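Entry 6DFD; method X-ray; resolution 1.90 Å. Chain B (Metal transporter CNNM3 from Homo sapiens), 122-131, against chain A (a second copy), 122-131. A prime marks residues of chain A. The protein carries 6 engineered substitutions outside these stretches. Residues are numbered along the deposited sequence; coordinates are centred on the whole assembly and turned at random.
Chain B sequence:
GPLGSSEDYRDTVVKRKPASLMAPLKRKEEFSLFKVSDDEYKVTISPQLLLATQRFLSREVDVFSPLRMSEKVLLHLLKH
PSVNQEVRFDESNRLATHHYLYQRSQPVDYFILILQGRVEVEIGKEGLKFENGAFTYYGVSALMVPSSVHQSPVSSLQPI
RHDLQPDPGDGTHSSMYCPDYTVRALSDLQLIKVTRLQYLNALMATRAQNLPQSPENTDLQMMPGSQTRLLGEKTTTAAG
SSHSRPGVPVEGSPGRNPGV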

# COMPACT_ATOMS: atom_id res chain seq x y z
N GLU B 122 -6.04 4.64 3.97
CA GLU B 122 -6.40 5.22 2.68
C GLU B 122 -5.43 6.36 2.41
O GLU B 122 -5.34 7.29 3.22
CB GLU B 122 -7.86 5.69 2.65
CG GLU B 122 -8.14 6.96 3.43
CD GLU B 122 -7.91 8.22 2.62
OE1 GLU B 122 -7.72 8.12 1.39
OE2 GLU B 122 -7.92 9.32 3.22
N ILE B 123 -4.68 6.27 1.31
CA ILE B 123 -3.50 7.11 1.12
C ILE B 123 -3.40 7.56 -0.33
O ILE B 123 -3.71 6.81 -1.25
CB ILE B 123 -2.22 6.37 1.54
CG1 ILE B 123 -0.99 7.28 1.40
CG2 ILE B 123 -2.03 5.11 0.71
CD1 ILE B 123 0.20 6.79 2.20
N GLY B 124 -2.94 8.80 -0.52
CA GLY B 124 -2.69 9.33 -1.84
C GLY B 124 -3.88 10.09 -2.40
O GLY B 124 -4.98 10.08 -1.85
N LYS B 125 -3.63 10.77 -3.52
CA LYS B 125 -4.72 11.47 -4.21
C LYS B 125 -5.77 10.49 -4.71
O LYS B 125 -6.97 10.78 -4.68
CB LYS B 125 -4.16 12.31 -5.35
CG LYS B 125 -3.39 11.52 -6.41
CD LYS B 125 -2.82 12.45 -7.47
CE LYS B 125 -2.16 11.67 -8.60
NZ LYS B 125 -1.76 12.56 -9.73
N GLU B 126 -5.33 9.31 -5.17
CA GLU B 126 -6.27 8.23 -5.47
C GLU B 126 -6.84 7.59 -4.22
O GLU B 126 -7.79 6.80 -4.33
CB GLU B 126 -5.58 7.15 -6.31
CG GLU B 126 -6.09 7.02 -7.73
CD GLU B 126 -5.50 5.81 -8.45
OE1 GLU B 126 -4.27 5.81 -8.70
OE2 GLU B 126 -6.26 4.86 -8.75
N GLY B 127 -6.30 7.90 -3.05
CA GLY B 127 -6.81 7.32 -1.82
C GLY B 127 -6.85 5.81 -1.85
O GLY B 127 -7.82 5.20 -1.37
N LEU B 128 -5.82 5.18 -2.42
CA LEU B 128 -5.76 3.72 -2.41
C LEU B 128 -5.88 3.21 -0.99
O LEU B 128 -5.28 3.75 -0.05
CB LEU B 128 -4.45 3.24 -3.05
CG LEU B 128 -4.54 2.80 -4.51
CD1 LEU B 128 -5.13 3.89 -5.36
CD2 LEU B 128 -3.18 2.40 -5.07
N LYS B 129 -6.69 2.17 -0.82
CA LYS B 129 -6.92 1.55 0.47
C LYS B 129 -6.08 0.29 0.60
O LYS B 129 -5.95 -0.49 -0.35
CB LYS B 129 -8.40 1.19 0.67
CG LYS B 129 -9.30 2.38 0.96
CD LYS B 129 -10.69 1.90 1.37
CE LYS B 129 -11.73 3.00 1.26
NZ LYS B 129 -13.12 2.46 1.42
N PHE B 130 -5.51 0.09 1.79
CA PHE B 130 -4.71 -1.08 2.08
C PHE B 130 -4.94 -1.49 3.52
O PHE B 130 -5.26 -0.66 4.38
CB PHE B 130 -3.22 -0.82 1.85
CG PHE B 130 -2.91 -0.30 0.48
CD1 PHE B 130 -3.08 -1.10 -0.64
CD2 PHE B 130 -2.44 0.99 0.31
CE1 PHE B 130 -2.79 -0.62 -1.90
CE2 PHE B 130 -2.14 1.47 -0.95
CZ PHE B 130 -2.32 0.66 -2.05
N GLU B 131 -4.79 -2.78 3.79
CA GLU B 131 -4.71 -3.29 5.15
C GLU B 131 -3.25 -3.53 5.46
O GLU B 131 -2.62 -4.43 4.89
CB GLU B 131 -5.52 -4.58 5.32
CG GLU B 131 -5.25 -5.25 6.65
CD GLU B 131 -6.28 -6.29 7.00
OE1 GLU B 131 -7.44 -6.15 6.56
OE2 GLU B 131 -5.93 -7.25 7.72
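Chain A (122-131) EIGKEGLKFE

Chain A brings the same ten residues to the contact as chain B, and like meets like across it. Each stretch is a hairpin. Strand 122-123 comes in from earlier in the chain, a loop spans 124-127, and strand 128-131 runs back out. In chain A the bend is a type I turn from Gly124′ to Gly127′, closed by the bond from Gly127′ N to Gly124′ O at 3.0 Å. The two arms are tied by Ile123′ N to Leu128′ O at 2.9 Å, and by a weak bond from Leu128′ N to Ile123′ O at 3.0 Å. In chain B, Ile123 N likewise reaches Leu128 O at 2.9 Å.

The backbones come closest at the glycines, with Gly124 CA 4.5 Å from Gly124′ CA. They then spread, and the CA atoms of Phe130 and Phe130′ stand 9.7 Å apart. Side chains fill the widening gap. No hydrogen bond crosses between the stretches, so the fit is one of shape.

Ile123, Leu128 and Phe130 point toward the partner in both copies. Together they make a small apolar patch on each hairpin. The two isoleucines are the central bumps and have the largest covered areas. Ile123 CD1 lies 3.6 Å from Ile123′ CG2. The same methyl fits against Leu128′, with Ile123 CD1 3.9 Å from Leu128′ CD1. In return, Ile123′ CD1 rests against a leucine and a ring on the same side of it: it is 4.3 Å from Leu128 CB and 4.4 Å from Phe130 CE2, near the plane of that ring.

The phenylalanines break the likeness. Phe130 has chi1 in the m well, Phe130′ in the p well. The edge of Phe130′ is directed toward the face of Phe130 in an offset edge-to-face pair. The centroids are 5.0 Å apart and the planes meet at 63°. The tightest approach is Phe130 CD2 to Phe130′ CZ, 3.3 Å. Ile123 CG2 flanks the edge of the Phe130′ ring, 4.4 Å from Phe130′ CZ.

The glycines keep the hollow beside each isoleucine open. A CB on Gly124 would lie 3.5 Å from Ile123′ CG1; one on Gly124′ would lie 3.4 Å from Ile123 CG1. Both would be tight.

At the margin the lysines differ. The end of Lys125 leads away. That of Lys125′ comes nearer, and Lys125′ NZ is 4.1 Å from Lys125 N. The stretches bury 356 Å² in all, both sides summed.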

# COMPACT_ATOMS: atom_id res chain seq x y z
N GLU A 122 5.51 2.70 -2.97
CA GLU A 122 5.86 3.95 -2.32
C GLU A 122 4.87 5.00 -2.80
O GLU A 122 4.72 5.21 -4.01
CB GLU A 122 7.31 4.35 -2.60
CG GLU A 122 7.60 4.75 -4.02
CD GLU A 122 7.63 6.25 -4.19
OE1 GLU A 122 6.68 6.80 -4.78
OE2 GLU A 122 8.60 6.88 -3.72
N ILE A 123 4.18 5.65 -1.86
CA ILE A 123 2.93 6.33 -2.20
C ILE A 123 2.76 7.59 -1.36
O ILE A 123 3.20 7.68 -0.21
CB ILE A 123 1.73 5.38 -2.02
CG1 ILE A 123 0.44 6.06 -2.47
CG2 ILE A 123 1.62 4.92 -0.58
CD1 ILE A 123 -0.63 5.10 -2.91
N GLY A 124 2.10 8.58 -1.97
CA GLY A 124 1.73 9.80 -1.27
C GLY A 124 2.84 10.82 -1.28
O GLY A 124 3.94 10.60 -1.79
N LYS A 125 2.54 11.98 -0.68
CA LYS A 125 3.51 13.07 -0.63
C LYS A 125 4.73 12.71 0.21
O LYS A 125 5.81 13.25 -0.02
CB LYS A 125 2.86 14.34 -0.07
CG LYS A 125 1.83 14.98 -1.00
CD LYS A 125 0.42 14.55 -0.64
CE LYS A 125 -0.58 14.79 -1.75
NZ LYS A 125 -1.72 13.83 -1.67
N GLU A 126 4.57 11.80 1.18
CA GLU A 126 5.70 11.36 1.99
C GLU A 126 6.42 10.16 1.38
O GLU A 126 7.47 9.77 1.90
CB GLU A 126 5.23 11.00 3.40
CG GLU A 126 4.47 12.10 4.11
CD GLU A 126 4.21 11.76 5.57
OE1 GLU A 126 5.12 11.23 6.23
OE2 GLU A 126 3.08 12.01 6.04
N GLY A 127 5.87 9.57 0.33
CA GLY A 127 6.47 8.40 -0.26
C GLY A 127 6.61 7.29 0.75
O GLY A 127 7.67 6.66 0.86
N LEU A 128 5.55 7.04 1.52
CA LEU A 128 5.59 5.93 2.47
C LEU A 128 5.72 4.62 1.70
O LEU A 128 5.14 4.46 0.63
CB LEU A 128 4.34 5.91 3.35
CG LEU A 128 4.09 7.15 4.22
CD1 LEU A 128 2.87 6.93 5.09
CD2 LEU A 128 5.30 7.49 5.08
N LYS A 129 6.47 3.69 2.27
CA LYS A 129 6.78 2.43 1.60
C LYS A 129 6.16 1.29 2.38
O LYS A 129 6.31 1.21 3.60
CB LYS A 129 8.30 2.22 1.50
CG LYS A 129 8.92 2.72 0.21
CD LYS A 129 10.37 3.18 0.43
CE LYS A 129 11.23 2.12 1.11
NZ LYS A 129 12.52 2.71 1.58
N PHE A 130 5.46 0.41 1.67
CA PHE A 130 5.01 -0.82 2.29
C PHE A 130 4.82 -1.89 1.22
O PHE A 130 4.71 -1.60 0.03
CB PHE A 130 3.73 -0.61 3.11
CG PHE A 130 2.67 0.17 2.40
CD1 PHE A 130 1.79 -0.46 1.53
CD2 PHE A 130 2.54 1.53 2.62
CE1 PHE A 130 0.81 0.27 0.88
CE2 PHE A 130 1.56 2.26 1.98
CZ PHE A 130 0.69 1.63 1.11
N GLU A 131 4.80 -3.13 1.68
CA GLU A 131 4.72 -4.29 0.80
C GLU A 131 3.28 -4.78 0.72
O GLU A 131 2.58 -4.84 1.73
CB GLU A 131 5.63 -5.41 1.30
CG GLU A 131 5.59 -6.67 0.44
CD GLU A 131 6.69 -7.66 0.83
OE1 GLU A 131 7.67 -7.25 1.49
OE2 GLU A 131 6.55 -8.85 0.48